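Long-range contacts in pectate lyase 1 (Juniperus ashei, PDB 1PXZ), which cleaves pectate weakly by calcium-dependent beta-elimination, as a polysaccharide lyase of family 1, and is the major allergen of mountain cedar pollen: residues 148-156 with 168-178; 290-298 with 309-318. All coordinates share one frame; numbering follows the deposited sequence.

Contact 1. Residues 148-156 with 168-178; sequences QDGDAITMR and LSDCSDGLIDV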
ATOM      1  N   GLN A 148       9.609  -6.591 -15.581  1.00 21.10           N
ATOM      2  CA  GLN A 148       8.549  -6.546 -14.571  1.00 17.33           C
ATOM      3  C   GLN A 148       7.411  -5.597 -14.945  1.00 21.30           C
ATOM      4  O   GLN A 148       7.610  -4.607 -15.627  1.00 19.86           O
ATOM      5  CB  GLN A 148       9.069  -6.066 -13.215  1.00 22.81           C
ATOM      6  CG  GLN A 148      10.328  -6.728 -12.700  1.00 26.56           C
ATOM      7  CD  GLN A 148      10.064  -8.171 -12.318  1.00 31.61           C
ATOM      8  OE1 GLN A 148      10.746  -9.065 -12.816  1.00 33.57           O
ATOM      9  NE2 GLN A 148       9.082  -8.349 -11.442  1.00 22.61           N
ATOM     10  N   ASP A 149       6.205  -5.879 -14.442  1.00 24.42           N
ATOM     11  CA  ASP A 149       5.080  -4.967 -14.632  1.00 31.41           C
ATOM     12  C   ASP A 149       5.403  -3.575 -14.093  1.00 28.10           C
ATOM     13  O   ASP A 149       6.182  -3.430 -13.158  1.00 19.68           O
ATOM     14  CB  ASP A 149       3.833  -5.498 -13.924  1.00 28.04           C
ATOM     15  CG  ASP A 149       3.071  -6.538 -14.722  1.00 46.22           C
ATOM     16  OD1 ASP A 149       3.587  -7.016 -15.754  1.00 34.51           O
ATOM     17  OD2 ASP A 149       1.937  -6.873 -14.305  1.00 86.18           O
ATOM     18  N   GLY A 150       4.785  -2.562 -14.668  1.00 19.57           N
ATOM     19  CA  GLY A 150       4.868  -1.185 -14.237  1.00 19.91           C
ATOM     20  C   GLY A 150       3.988  -0.881 -13.034  1.00 14.28           C
ATOM     21  O   GLY A 150       3.078  -0.053 -13.107  1.00 15.67           O
ATOM     22  N   ASP A 151       4.270  -1.560 -11.930  1.00 15.24           N
ATOM     23  CA  ASP A 151       3.583  -1.337 -10.670  1.00 16.82           C
ATOM     24  C   ASP A 151       4.322  -0.292  -9.855  1.00 14.12           C
ATOM     25  O   ASP A 151       5.557  -0.263  -9.883  1.00 16.13           O
ATOM     26  CB  ASP A 151       3.495  -2.615  -9.831  1.00 17.39           C
ATOM     27  CG  ASP A 151       2.737  -3.744 -10.502  1.00 25.03           C
ATOM     28  OD1 ASP A 151       1.797  -3.463 -11.266  1.00 21.21           O
ATOM     29  OD2 ASP A 151       3.089  -4.921 -10.280  1.00 37.97           O
ATOM     30  N   ALA A 152       3.605   0.535  -9.110  1.00  9.48           N
ATOM     31  CA  ALA A 152       4.321   1.517  -8.296  1.00  6.65           C
ATOM     32  C   ALA A 152       5.083   0.859  -7.150  1.00  9.15           C
ATOM     33  O   ALA A 152       6.216   1.195  -6.842  1.00 11.19           O
ATOM     34  CB  ALA A 152       3.355   2.552  -7.734  1.00  9.90           C
ATOM     35  N   ILE A 153       4.427  -0.083  -6.481  1.00  6.51           N
ATOM     36  CA  ILE A 153       5.047  -0.753  -5.339  1.00  7.95           C
ATOM     37  C   ILE A 153       4.770  -2.236  -5.437  1.00 10.47           C
ATOM     38  O   ILE A 153       3.586  -2.602  -5.543  1.00 14.45           O
ATOM     39  CB  ILE A 153       4.472  -0.188  -4.025  1.00  7.05           C
ATOM     40  CG1 ILE A 153       4.778   1.292  -3.784  1.00 12.93           C
ATOM     41  CG2 ILE A 153       4.941  -1.041  -2.851  1.00  9.59           C
ATOM     42  CD1 ILE A 153       4.071   1.909  -2.596  1.00 11.39           C
ATOM     43  N   THR A 154       5.813  -3.054  -5.426  1.00  9.29           N
ATOM     44  CA  THR A 154       5.566  -4.500  -5.552  1.00 15.50           C
ATOM     45  C   THR A 154       6.161  -5.237  -4.365  1.00 16.96           C
ATOM     46  O   THR A 154       7.327  -4.960  -4.072  1.00 11.44           O
ATOM     47  CB  THR A 154       6.179  -5.062  -6.846  1.00 17.73           C
ATOM     48  OG1 THR A 154       5.536  -4.458  -7.971  1.00 20.32           O
ATOM     49  CG2 THR A 154       5.937  -6.562  -6.946  1.00 28.01           C
ATOM     50  N   MET A 155       5.406  -6.119  -3.717  1.00  9.51           N
ATOM     51  CA  MET A 155       5.941  -6.872  -2.579  1.00 15.91           C
ATOM     52  C   MET A 155       5.782  -8.369  -2.838  1.00 20.34           C
ATOM     53  O   MET A 155       4.664  -8.817  -3.115  1.00 16.83           O
ATOM     54  CB  MET A 155       5.258  -6.491  -1.263  1.00 12.88           C
ATOM     55  CG  MET A 155       5.619  -5.085  -0.777  1.00 16.88           C
ATOM     56  SD  MET A 155       4.497  -4.560   0.560  1.00 21.20           S
ATOM     57  CE  MET A 155       3.168  -3.983  -0.511  1.00 23.68           C
ATOM     58  N   ARG A 156       6.893  -9.104  -2.766  1.00  9.85           N
ATOM     59  CA  ARG A 156       6.888 -10.551  -2.957  1.00 10.18           C
ATOM     60  C   ARG A 156       7.534 -11.192  -1.734  1.00 16.76           C
ATOM     61  O   ARG A 156       8.702 -10.904  -1.449  1.00 12.13           O
ATOM     62  CB  ARG A 156       7.637 -10.937  -4.222  1.00 15.07           C
ATOM     63  CG  ARG A 156       7.626 -12.407  -4.571  1.00 34.14           C
ATOM     64  CD  ARG A 156       8.401 -12.661  -5.853  1.00 53.37           C
ATOM     65  NE  ARG A 156       9.495 -13.597  -5.794  1.00 62.96           N
ATOM     66  CZ  ARG A 156      10.183 -14.182  -4.841  1.00 68.31           C
ATOM     67  NH1 ARG A 156       9.955 -13.985  -3.548  1.00 67.67           N
ATOM     68  NH2 ARG A 156      11.170 -15.020  -5.169  1.00 70.17           N
ATOM     69  N   LEU A 168      -0.189   8.076  -5.170  1.00  8.14           N
ATOM     70  CA  LEU A 168       0.071   7.026  -6.141  1.00  8.78           C
ATOM     71  C   LEU A 168      -0.906   7.119  -7.307  1.00 12.51           C
ATOM     72  O   LEU A 168      -2.105   7.042  -7.032  1.00  7.84           O
ATOM     73  CB  LEU A 168      -0.069   5.650  -5.467  1.00  5.35           C
ATOM     74  CG  LEU A 168       0.764   5.511  -4.179  1.00 10.78           C
ATOM     75  CD1 LEU A 168       0.398   4.227  -3.447  1.00 12.84           C
ATOM     76  CD2 LEU A 168       2.260   5.546  -4.475  1.00  8.91           C
ATOM     77  N   SER A 169      -0.423   7.280  -8.539  1.00  6.44           N
ATOM     78  CA  SER A 169      -1.356   7.517  -9.637  1.00  7.64           C
ATOM     79  C   SER A 169      -0.753   7.083 -10.966  1.00 15.69           C
ATOM     80  O   SER A 169       0.465   6.944 -11.048  1.00 12.00           O
ATOM     81  CB  SER A 169      -1.728   9.005  -9.713  1.00 10.53           C
ATOM     82  OG  SER A 169      -0.580   9.816  -9.983  1.00 12.86           O
ATOM     83  N   ASP A 170      -1.586   6.862 -11.967  1.00 12.83           N
ATOM     84  CA  ASP A 170      -1.189   6.775 -13.354  1.00  9.72           C
ATOM     85  C   ASP A 170       0.010   5.892 -13.622  1.00 16.18           C
ATOM     86  O   ASP A 170       0.997   6.368 -14.200  1.00 13.83           O
ATOM     87  CB  ASP A 170      -0.859   8.215 -13.810  1.00 16.40           C
ATOM     88  CG  ASP A 170      -0.661   8.323 -15.314  1.00 26.66           C
ATOM     89  OD1 ASP A 170      -1.186   7.461 -16.052  1.00 18.01           O
ATOM     90  OD2 ASP A 170       0.043   9.269 -15.722  1.00 25.85           O
ATOM     91  N   CYS A 171      -0.055   4.624 -13.225  1.00 10.75           N
ATOM     92  CA  CYS A 171       1.000   3.689 -13.601  1.00 12.71           C
ATOM     93  C   CYS A 171       0.526   2.746 -14.688  1.00 21.29           C
ATOM     94  O   CYS A 171      -0.674   2.689 -14.972  1.00 16.14           O
ATOM     95  CB  CYS A 171       1.467   2.901 -12.359  1.00 10.14           C
ATOM     96  SG  CYS A 171       2.396   4.072 -11.313  1.00 15.16           S
ATOM     97  N   SER A 172       1.448   1.996 -15.307  1.00 10.94           N
ATOM     98  CA  SER A 172       0.972   1.182 -16.434  1.00 18.80           C
ATOM     99  C   SER A 172       0.190  -0.025 -15.945  1.00 21.85           C
ATOM    100  O   SER A 172      -0.760  -0.428 -16.626  1.00 20.89           O
ATOM    101  CB  SER A 172       2.135   0.762 -17.338  1.00 21.47           C
ATOM    102  OG  SER A 172       3.059  -0.032 -16.612  1.00 32.70           O
ATOM    103  N   ASP A 173       0.540  -0.602 -14.800  1.00 16.88           N
ATOM    104  CA  ASP A 173      -0.191  -1.804 -14.364  1.00 16.70           C
ATOM    105  C   ASP A 173      -0.859  -1.559 -13.028  1.00 16.28           C
ATOM    106  O   ASP A 173      -1.948  -0.979 -13.029  1.00 20.27           O
ATOM    107  CB  ASP A 173       0.761  -3.000 -14.310  1.00 19.62           C
ATOM    108  CG  ASP A 173       1.248  -3.293 -15.728  1.00 36.18           C
ATOM    109  OD1 ASP A 173       0.458  -3.899 -16.486  1.00 36.70           O
ATOM    110  OD2 ASP A 173       2.387  -2.922 -16.076  1.00 54.23           O
ATOM    111  N   GLY A 174      -0.265  -1.952 -11.902  1.00 11.45           N
ATOM    112  CA  GLY A 174      -0.921  -1.675 -10.629  1.00 13.76           C
ATOM    113  C   GLY A 174      -0.266  -0.577  -9.818  1.00 16.86           C
ATOM    114  O   GLY A 174       0.829  -0.094 -10.106  1.00 16.79           O
ATOM    115  N   LEU A 175      -0.940  -0.146  -8.742  1.00  8.75           N
ATOM    116  CA  LEU A 175      -0.299   0.785  -7.829  1.00  8.55           C
ATOM    117  C   LEU A 175       0.347   0.003  -6.697  1.00 12.26           C
ATOM    118  O   LEU A 175       1.490   0.274  -6.343  1.00 14.52           O
ATOM    119  CB  LEU A 175      -1.288   1.832  -7.319  1.00 12.15           C
ATOM    120  CG  LEU A 175      -1.806   2.761  -8.436  1.00 12.08           C
ATOM    121  CD1 LEU A 175      -2.807   3.753  -7.863  1.00  9.31           C
ATOM    122  CD2 LEU A 175      -0.644   3.475  -9.112  1.00 12.10           C
ATOM    123  N   ILE A 176      -0.341  -0.969  -6.101  1.00  8.21           N
ATOM    124  CA  ILE A 176       0.310  -1.777  -5.065  1.00  8.40           C
ATOM    125  C   ILE A 176       0.056  -3.243  -5.366  1.00 14.77           C
ATOM    126  O   ILE A 176      -1.110  -3.628  -5.547  1.00 16.93           O
ATOM    127  CB  ILE A 176      -0.227  -1.418  -3.680  1.00  8.98           C
ATOM    128  CG1 ILE A 176       0.131   0.008  -3.252  1.00 12.98           C
ATOM    129  CG2 ILE A 176       0.232  -2.429  -2.629  1.00 13.02           C
ATOM    130  CD1 ILE A 176      -0.491   0.391  -1.923  1.00 11.60           C
ATOM    131  N   ASP A 177       1.093  -4.057  -5.455  1.00  7.47           N
ATOM    132  CA  ASP A 177       0.914  -5.492  -5.727  1.00  8.60           C
ATOM    133  C   ASP A 177       1.491  -6.262  -4.555  1.00 17.03           C
ATOM    134  O   ASP A 177       2.666  -6.082  -4.217  1.00 16.59           O
ATOM    135  CB  ASP A 177       1.581  -5.806  -7.051  1.00 14.91           C
ATOM    136  CG  ASP A 177       1.061  -6.927  -7.905  1.00 36.25           C
ATOM    137  OD1 ASP A 177       0.150  -6.713  -8.736  1.00 55.23           O
ATOM    138  OD2 ASP A 177       1.566  -8.068  -7.784  1.00 40.33           O
ATOM    139  N   VAL A 178       0.694  -7.100  -3.896  1.00 12.25           N
ATOM    140  CA  VAL A 178       1.179  -7.853  -2.732  1.00 14.78           C
ATOM    141  C   VAL A 178       0.986  -9.327  -3.028  1.00 17.29           C
ATOM    142  O   VAL A 178      -0.142  -9.749  -3.292  1.00 13.65           O
ATOM    143  CB  VAL A 178       0.428  -7.425  -1.472  1.00 18.99           C
ATOM    144  CG1 VAL A 178       0.885  -8.206  -0.240  1.00 24.43           C
ATOM    145  CG2 VAL A 178       0.611  -5.934  -1.222  1.00 20.83           C
TER
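Asp151 and Asp173 tie the turns together through backbone amides. Asp151 OD1 takes Gly174 N at 2.6 Å, nearly along the carboxylate C-O bond, while Asp173 OD2 accepts Gly150 N at 2.8 Å on its anti side. Ser172 OG reaches this OD2 from the opposite carboxylate face, so the two donors probably fix its rotation; a weak bond links Ser172 OG to Cys126 O. Beyond the turns the strands pair in parallel register: Asp177 N bonds to Ile153 O, and Met155 N to Asp177 O.

Four acidic side chains gather beside this ladder. The carboxylates of Asp149 and Asp173 stack, 16° from parallel, with Asp149 OD2 4.0 Å from Asp173 OD1; Asp151 OD2 comes within 3.8 Å of Asp177 OD1. Asp149, Asp173 and Asp177 are the calcium ligands expected from related lyases, and a cation would probably relieve this crowding.

On the sheet face of Ile153, Met155, Ile176 and Val178 the packing is apolar. Met155 bends at chi3 (-83°) and its CE lies 3.3 Å from Val178 CG2, unusually close.

Strands 153-156 and 174-179 are neighbouring rungs of the parallel beta-helix; strand 108-111 flanks 153-156, and Ile163 of strand 161-164 packs against Ile153, Met155 and Ile176.

Contact 2. Residues 290-298 with 309-318; sequences ACANWVWRS and FVSSGKTEET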
ATOM      1  N   ALA A 290     -21.928 -21.752  -3.066  1.00 26.85           N
ATOM      2  CA  ALA A 290     -20.531 -21.811  -2.669  1.00 28.74           C
ATOM      3  C   ALA A 290     -19.986 -20.427  -2.319  1.00 39.40           C
ATOM      4  O   ALA A 290     -19.249 -20.226  -1.343  1.00 25.55           O
ATOM      5  CB  ALA A 290     -19.702 -22.429  -3.790  1.00 17.44           C
ATOM      6  N   CYS A 291     -20.339 -19.441  -3.152  1.00 27.99           N
ATOM      7  CA  CYS A 291     -19.791 -18.100  -2.940  1.00 22.50           C
ATOM      8  C   CYS A 291     -20.402 -17.535  -1.681  1.00 17.58           C
ATOM      9  O   CYS A 291     -19.862 -16.647  -1.015  1.00 20.26           O
ATOM     10  CB  CYS A 291     -20.007 -17.175  -4.152  1.00 33.48           C
ATOM     11  SG  CYS A 291     -18.438 -16.840  -5.000  1.00112.62           S
ATOM     12  N   ALA A 292     -21.562 -18.086  -1.291  1.00 20.82           N
ATOM     13  CA  ALA A 292     -22.175 -17.618  -0.050  1.00 25.44           C
ATOM     14  C   ALA A 292     -21.343 -17.992   1.166  1.00 14.03           C
ATOM     15  O   ALA A 292     -21.617 -17.520   2.268  1.00 24.35           O
ATOM     16  CB  ALA A 292     -23.584 -18.183   0.092  1.00 38.98           C
ATOM     17  N   ASN A 293     -20.325 -18.843   1.005  1.00 15.79           N
ATOM     18  CA  ASN A 293     -19.511 -19.211   2.168  1.00 13.15           C
ATOM     19  C   ASN A 293     -18.473 -18.134   2.454  1.00 15.11           C
ATOM     20  O   ASN A 293     -17.925 -18.098   3.560  1.00 14.23           O
ATOM     21  CB  ASN A 293     -18.830 -20.562   1.936  1.00 13.54           C
ATOM     22  CG  ASN A 293     -19.832 -21.719   1.966  1.00 21.24           C
ATOM     23  OD1 ASN A 293     -19.660 -22.756   1.323  1.00 19.64           O
ATOM     24  ND2 ASN A 293     -20.904 -21.570   2.727  1.00  9.40           N
ATOM     25  N   TRP A 294     -18.201 -17.274   1.462  1.00 10.14           N
ATOM     26  CA  TRP A 294     -17.123 -16.295   1.709  1.00  8.18           C
ATOM     27  C   TRP A 294     -17.540 -15.281   2.754  1.00  8.85           C
ATOM     28  O   TRP A 294     -18.647 -14.769   2.822  1.00 14.01           O
ATOM     29  CB  TRP A 294     -16.779 -15.589   0.396  1.00  7.47           C
ATOM     30  CG  TRP A 294     -16.293 -16.446  -0.716  1.00 11.28           C
ATOM     31  CD1 TRP A 294     -16.106 -17.791  -0.759  1.00 12.78           C
ATOM     32  CD2 TRP A 294     -15.919 -15.940  -2.018  1.00 14.57           C
ATOM     33  NE1 TRP A 294     -15.631 -18.165  -2.005  1.00 16.06           N
ATOM     34  CE2 TRP A 294     -15.512 -17.047  -2.792  1.00 20.01           C
ATOM     35  CE3 TRP A 294     -15.900 -14.654  -2.563  1.00 13.61           C
ATOM     36  CZ2 TRP A 294     -15.082 -16.910  -4.117  1.00 21.89           C
ATOM     37  CZ3 TRP A 294     -15.472 -14.518  -3.882  1.00 15.18           C
ATOM     38  CH2 TRP A 294     -15.073 -15.640  -4.635  1.00 15.23           C
ATOM     39  N   VAL A 295     -16.638 -14.895   3.652  1.00  8.54           N
ATOM     40  CA  VAL A 295     -17.072 -14.013   4.725  1.00  9.61           C
ATOM     41  C   VAL A 295     -16.680 -12.587   4.322  1.00 12.58           C
ATOM     42  O   VAL A 295     -15.523 -12.205   4.464  1.00 10.71           O
ATOM     43  CB  VAL A 295     -16.448 -14.415   6.063  1.00 17.25           C
ATOM     44  CG1 VAL A 295     -16.718 -13.348   7.117  1.00 16.88           C
ATOM     45  CG2 VAL A 295     -16.992 -15.764   6.549  1.00 16.86           C
ATOM     46  N   TRP A 296     -17.661 -11.884   3.775  1.00  9.98           N
ATOM     47  CA  TRP A 296     -17.483 -10.495   3.365  1.00 10.64           C
ATOM     48  C   TRP A 296     -18.445  -9.638   4.171  1.00 10.47           C
ATOM     49  O   TRP A 296     -19.649  -9.652   3.919  1.00 10.70           O
ATOM     50  CB  TRP A 296     -17.727 -10.303   1.870  1.00  9.16           C
ATOM     51  CG  TRP A 296     -16.711 -10.920   0.962  1.00  8.04           C
ATOM     52  CD1 TRP A 296     -15.825 -11.917   1.210  1.00 10.35           C
ATOM     53  CD2 TRP A 296     -16.490 -10.541  -0.413  1.00 10.13           C
ATOM     54  NE1 TRP A 296     -15.067 -12.194   0.109  1.00  9.07           N
ATOM     55  CE2 TRP A 296     -15.462 -11.352  -0.905  1.00  7.80           C
ATOM     56  CE3 TRP A 296     -17.072  -9.584  -1.260  1.00 13.35           C
ATOM     57  CZ2 TRP A 296     -14.991 -11.246  -2.215  1.00 12.53           C
ATOM     58  CZ3 TRP A 296     -16.604  -9.474  -2.568  1.00 12.34           C
ATOM     59  CH2 TRP A 296     -15.566 -10.310  -3.025  1.00  8.26           C
ATOM     60  N   ARG A 297     -17.926  -8.894   5.140  1.00  5.55           N
ATOM     61  CA  ARG A 297     -18.770  -8.134   6.041  1.00  5.84           C
ATOM     62  C   ARG A 297     -18.659  -6.619   5.854  1.00 11.62           C
ATOM     63  O   ARG A 297     -17.578  -6.100   5.547  1.00 15.45           O
ATOM     64  CB  ARG A 297     -18.423  -8.441   7.499  1.00 10.93           C
ATOM     65  CG  ARG A 297     -18.237  -9.911   7.816  1.00 19.55           C
ATOM     66  CD  ARG A 297     -18.614 -10.165   9.276  1.00 33.72           C
ATOM     67  NE  ARG A 297     -17.687  -9.529  10.207  1.00 36.56           N
ATOM     68  CZ  ARG A 297     -16.728 -10.216  10.826  1.00 43.60           C
ATOM     69  NH1 ARG A 297     -16.631 -11.518  10.571  1.00 31.03           N
ATOM     70  NH2 ARG A 297     -15.894  -9.618  11.670  1.00 38.38           N
ATOM     71  N   SER A 298     -19.796  -5.954   6.041  1.00  9.41           N
ATOM     72  CA  SER A 298     -19.855  -4.491   6.015  1.00 11.15           C
ATOM     73  C   SER A 298     -20.395  -3.988   7.350  1.00 17.65           C
ATOM     74  O   SER A 298     -21.539  -4.304   7.704  1.00 13.69           O
ATOM     75  CB  SER A 298     -20.722  -4.010   4.850  1.00 12.26           C
ATOM     76  OG  SER A 298     -21.048  -2.638   4.975  1.00 11.03           O
ATOM     77  N   PHE A 309     -23.384  -2.504  -0.566  1.00 10.61           N
ATOM     78  CA  PHE A 309     -22.426  -3.592  -0.362  1.00 10.24           C
ATOM     79  C   PHE A 309     -23.194  -4.892  -0.206  1.00 10.41           C
ATOM     80  O   PHE A 309     -24.079  -4.965   0.646  1.00 12.99           O
ATOM     81  CB  PHE A 309     -21.607  -3.277   0.885  1.00  9.30           C
ATOM     82  CG  PHE A 309     -20.435  -4.162   1.240  1.00 10.07           C
ATOM     83  CD1 PHE A 309     -20.561  -5.468   1.670  1.00 12.90           C
ATOM     84  CD2 PHE A 309     -19.156  -3.615   1.140  1.00 10.20           C
ATOM     85  CE1 PHE A 309     -19.469  -6.251   1.991  1.00 18.03           C
ATOM     86  CE2 PHE A 309     -18.054  -4.386   1.460  1.00  9.15           C
ATOM     87  CZ  PHE A 309     -18.195  -5.690   1.895  1.00  9.38           C
ATOM     88  N   VAL A 310     -22.859  -5.912  -0.976  1.00  8.94           N
ATOM     89  CA  VAL A 310     -23.535  -7.206  -0.811  1.00  9.60           C
ATOM     90  C   VAL A 310     -22.681  -8.060   0.121  1.00 12.82           C
ATOM     91  O   VAL A 310     -21.595  -8.533  -0.225  1.00 10.95           O
ATOM     92  CB  VAL A 310     -23.755  -7.863  -2.170  1.00 10.20           C
ATOM     93  CG1 VAL A 310     -24.347  -9.255  -2.007  1.00 15.46           C
ATOM     94  CG2 VAL A 310     -24.689  -7.002  -3.022  1.00 14.40           C
ATOM     95  N   SER A 311     -23.197  -8.212   1.332  1.00 14.32           N
ATOM     96  CA  SER A 311     -22.546  -8.976   2.391  1.00 14.55           C
ATOM     97  C   SER A 311     -22.724 -10.475   2.247  1.00 20.39           C
ATOM     98  O   SER A 311     -23.683 -10.938   1.607  1.00 16.34           O
ATOM     99  CB  SER A 311     -23.177  -8.558   3.743  1.00 17.93           C
ATOM    100  OG  SER A 311     -22.422  -7.448   4.208  1.00 37.63           O
ATOM    101  N   SER A 312     -21.825 -11.244   2.846  1.00 10.14           N
ATOM    102  CA  SER A 312     -22.012 -12.700   2.935  1.00 14.79           C
ATOM    103  C   SER A 312     -21.336 -13.179   4.222  1.00 20.28           C
ATOM    104  O   SER A 312     -20.350 -12.586   4.682  1.00 12.95           O
ATOM    105  CB  SER A 312     -21.513 -13.450   1.706  1.00 10.89           C
ATOM    106  OG  SER A 312     -20.167 -13.132   1.371  1.00 22.01           O
ATOM    107  N   GLY A 313     -21.878 -14.221   4.842  1.00 30.25           N
ATOM    108  CA  GLY A 313     -21.374 -14.710   6.130  1.00 27.22           C
ATOM    109  C   GLY A 313     -22.164 -14.061   7.251  1.00 30.23           C
ATOM    110  O   GLY A 313     -22.912 -13.110   6.993  1.00 33.22           O
ATOM    111  N   LYS A 314     -22.047 -14.520   8.495  1.00 19.49           N
ATOM    112  CA  LYS A 314     -22.879 -13.948   9.553  1.00 24.98           C
ATOM    113  C   LYS A 314     -22.228 -12.725  10.197  1.00 40.98           C
ATOM    114  O   LYS A 314     -21.023 -12.476  10.122  1.00 31.28           O
ATOM    115  CB  LYS A 314     -23.178 -14.998  10.631  1.00 36.83           C
ATOM    116  CG  LYS A 314     -21.968 -15.420  11.447  1.00 42.50           C
ATOM    117  CD  LYS A 314     -21.323 -16.686  10.909  1.00 51.49           C
ATOM    118  CE  LYS A 314     -20.204 -16.400   9.924  1.00 48.94           C
ATOM    119  NZ  LYS A 314     -20.576 -16.782   8.531  1.00 20.13           N
ATOM    120  N   THR A 315     -23.054 -11.924  10.871  1.00 48.59           N
ATOM    121  CA  THR A 315     -22.560 -10.706  11.511  1.00 46.56           C
ATOM    122  C   THR A 315     -21.789 -11.026  12.784  1.00 46.45           C
ATOM    123  O   THR A 315     -22.097 -11.958  13.527  1.00 65.21           O
ATOM    124  CB  THR A 315     -23.722  -9.744  11.807  1.00 45.77           C
ATOM    125  OG1 THR A 315     -24.431  -9.460  10.592  1.00 45.74           O
ATOM    126  CG2 THR A 315     -23.190  -8.419  12.324  1.00 41.21           C
ATOM    127  N   GLU A 316     -20.749 -10.246  13.048  1.00 38.76           N
ATOM    128  CA  GLU A 316     -19.858 -10.558  14.170  1.00 48.11           C
ATOM    129  C   GLU A 316     -19.024  -9.324  14.473  1.00 61.54           C
ATOM    130  O   GLU A 316     -18.890  -8.450  13.608  1.00 76.85           O
ATOM    131  CB  GLU A 316     -19.037 -11.776  13.781  1.00 59.47           C
ATOM    132  CG  GLU A 316     -18.042 -12.353  14.761  1.00 69.14           C
ATOM    133  CD  GLU A 316     -17.758 -13.823  14.500  1.00 73.16           C
ATOM    134  OE1 GLU A 316     -18.735 -14.603  14.562  1.00 86.05           O
ATOM    135  OE2 GLU A 316     -16.596 -14.200  14.238  1.00 55.90           O
ATOM    136  N   GLU A 317     -18.473  -9.221  15.675  1.00 71.18           N
ATOM    137  CA  GLU A 317     -17.635  -8.078  16.027  1.00 75.17           C
ATOM    138  C   GLU A 317     -16.203  -8.307  15.544  1.00 63.63           C
ATOM    139  O   GLU A 317     -15.720  -9.433  15.667  1.00 38.65           O
ATOM    140  CB  GLU A 317     -17.629  -7.837  17.534  1.00 89.65           C
ATOM    141  CG  GLU A 317     -18.387  -6.595  17.974  1.00103.87           C
ATOM    142  CD  GLU A 317     -19.471  -6.922  18.983  1.00115.87           C
ATOM    143  OE1 GLU A 317     -19.181  -7.686  19.929  1.00136.18           O
ATOM    144  OE2 GLU A 317     -20.608  -6.423  18.828  1.00128.15           O
ATOM    145  N   THR A 318     -15.578  -7.260  15.017  1.00 61.81           N
ATOM    146  CA  THR A 318     -14.204  -7.354  14.525  1.00 53.73           C
ATOM    147  C   THR A 318     -13.294  -7.853  15.647  1.00 46.95           C
ATOM    148  O   THR A 318     -13.131  -7.135  16.641  1.00 28.62           O
ATOM    149  CB  THR A 318     -13.690  -6.010  13.989  1.00 54.03           C
ATOM    150  OG1 THR A 318     -14.385  -5.691  12.773  1.00 44.64           O
ATOM    151  CG2 THR A 318     -12.215  -6.068  13.613  1.00 42.90           C
TER
HETATM  152  O   HOH W   1     -19.609 -14.247  -1.145  1.00 36.17           O
HETATM  153  O   HOH W   2     -18.126 -13.721  10.572  1.00 43.13           O
HETATM  154  O   HOH W   3     -13.755 -10.443  13.230  1.00 47.09           O
HETATM  155  O   HOH W   4     -22.020  -7.598   7.111  1.00 17.34           O
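Trp296 and Ser312 form a single antiparallel, hydrogen-bonded bridge: Trp296 N gives to Ser312 O and Ser312 N to Trp296 O, both at 2.9 Å, the second bond much the straighter (167° at the hydrogen). With chi1 at 53°, Ser312 OG sits between the backbone N and the carbonyl carbon and donates to Trp294 O at 2.7 Å, from above the carbonyl plane. Arg282 also bonds to this OG.

Water extends the polar network. One molecule joins Ser298 N to Ser311 OG, and another, in the guanidinium plane at its edge, accepts from Arg297 NH2 and donates to Glu317 O.

Arg297 makes its charged contact without a salt bridge. Arg297 CD lies 3.4 Å from Lys314 O, and the bend at chi3 (-67°) beyond it turns the guanidinium toward Glu316. Glu316 CB lies over one face of the Arg297 guanidinium, 4.0 Å above its plane and over its centre. Glu316 OE2 stays 4.5 Å from Arg297 NH1 and well out of the guanidinium plane, so any attraction is merely electrostatic; Glu316 is poorly ordered.

Round the Phe309 ring, Ser298 CB makes a CH-pi contact over one face, 3.7 Å from the centroid, and Trp296 O lies at the edge, near the ring plane.

Strand 296-299 pairs in parallel with strand 260-264 of the beta-helix, and residues 309-318, in a loop after strand 302-304, meet its other side through one antiparallel bridge. Trp296 packs on Thr280 and Arg282 of strand 280-282, and its NE1 hydrogen-bonds to Pro259 O; Cys291 of helix 288-291 is in a disulfide with Cys285.

How the contacts relate
Contact 1 lies within the parallel beta-helix; contact 2 lies past it in sequence, on strand 296-299, which still pairs with strand 260-264 of the helix. Their centres are about 29 Å apart and their nearest atoms about 15 Å. Contact 1 is buried, its centre about 10 Å from that of the chain, and joins consecutive rungs; the centre of contact 2 is about 24 Å from it, at the surface. Contact 1 carries the probable calcium site, and its Asp177 side chain is about 6 Å from that of Arg229, the predicted catalytic residue. From contact 2, the side chain of Trp296 is about 11 Å from that of Arg229, and residues 296-298 belong to an IgE-binding region.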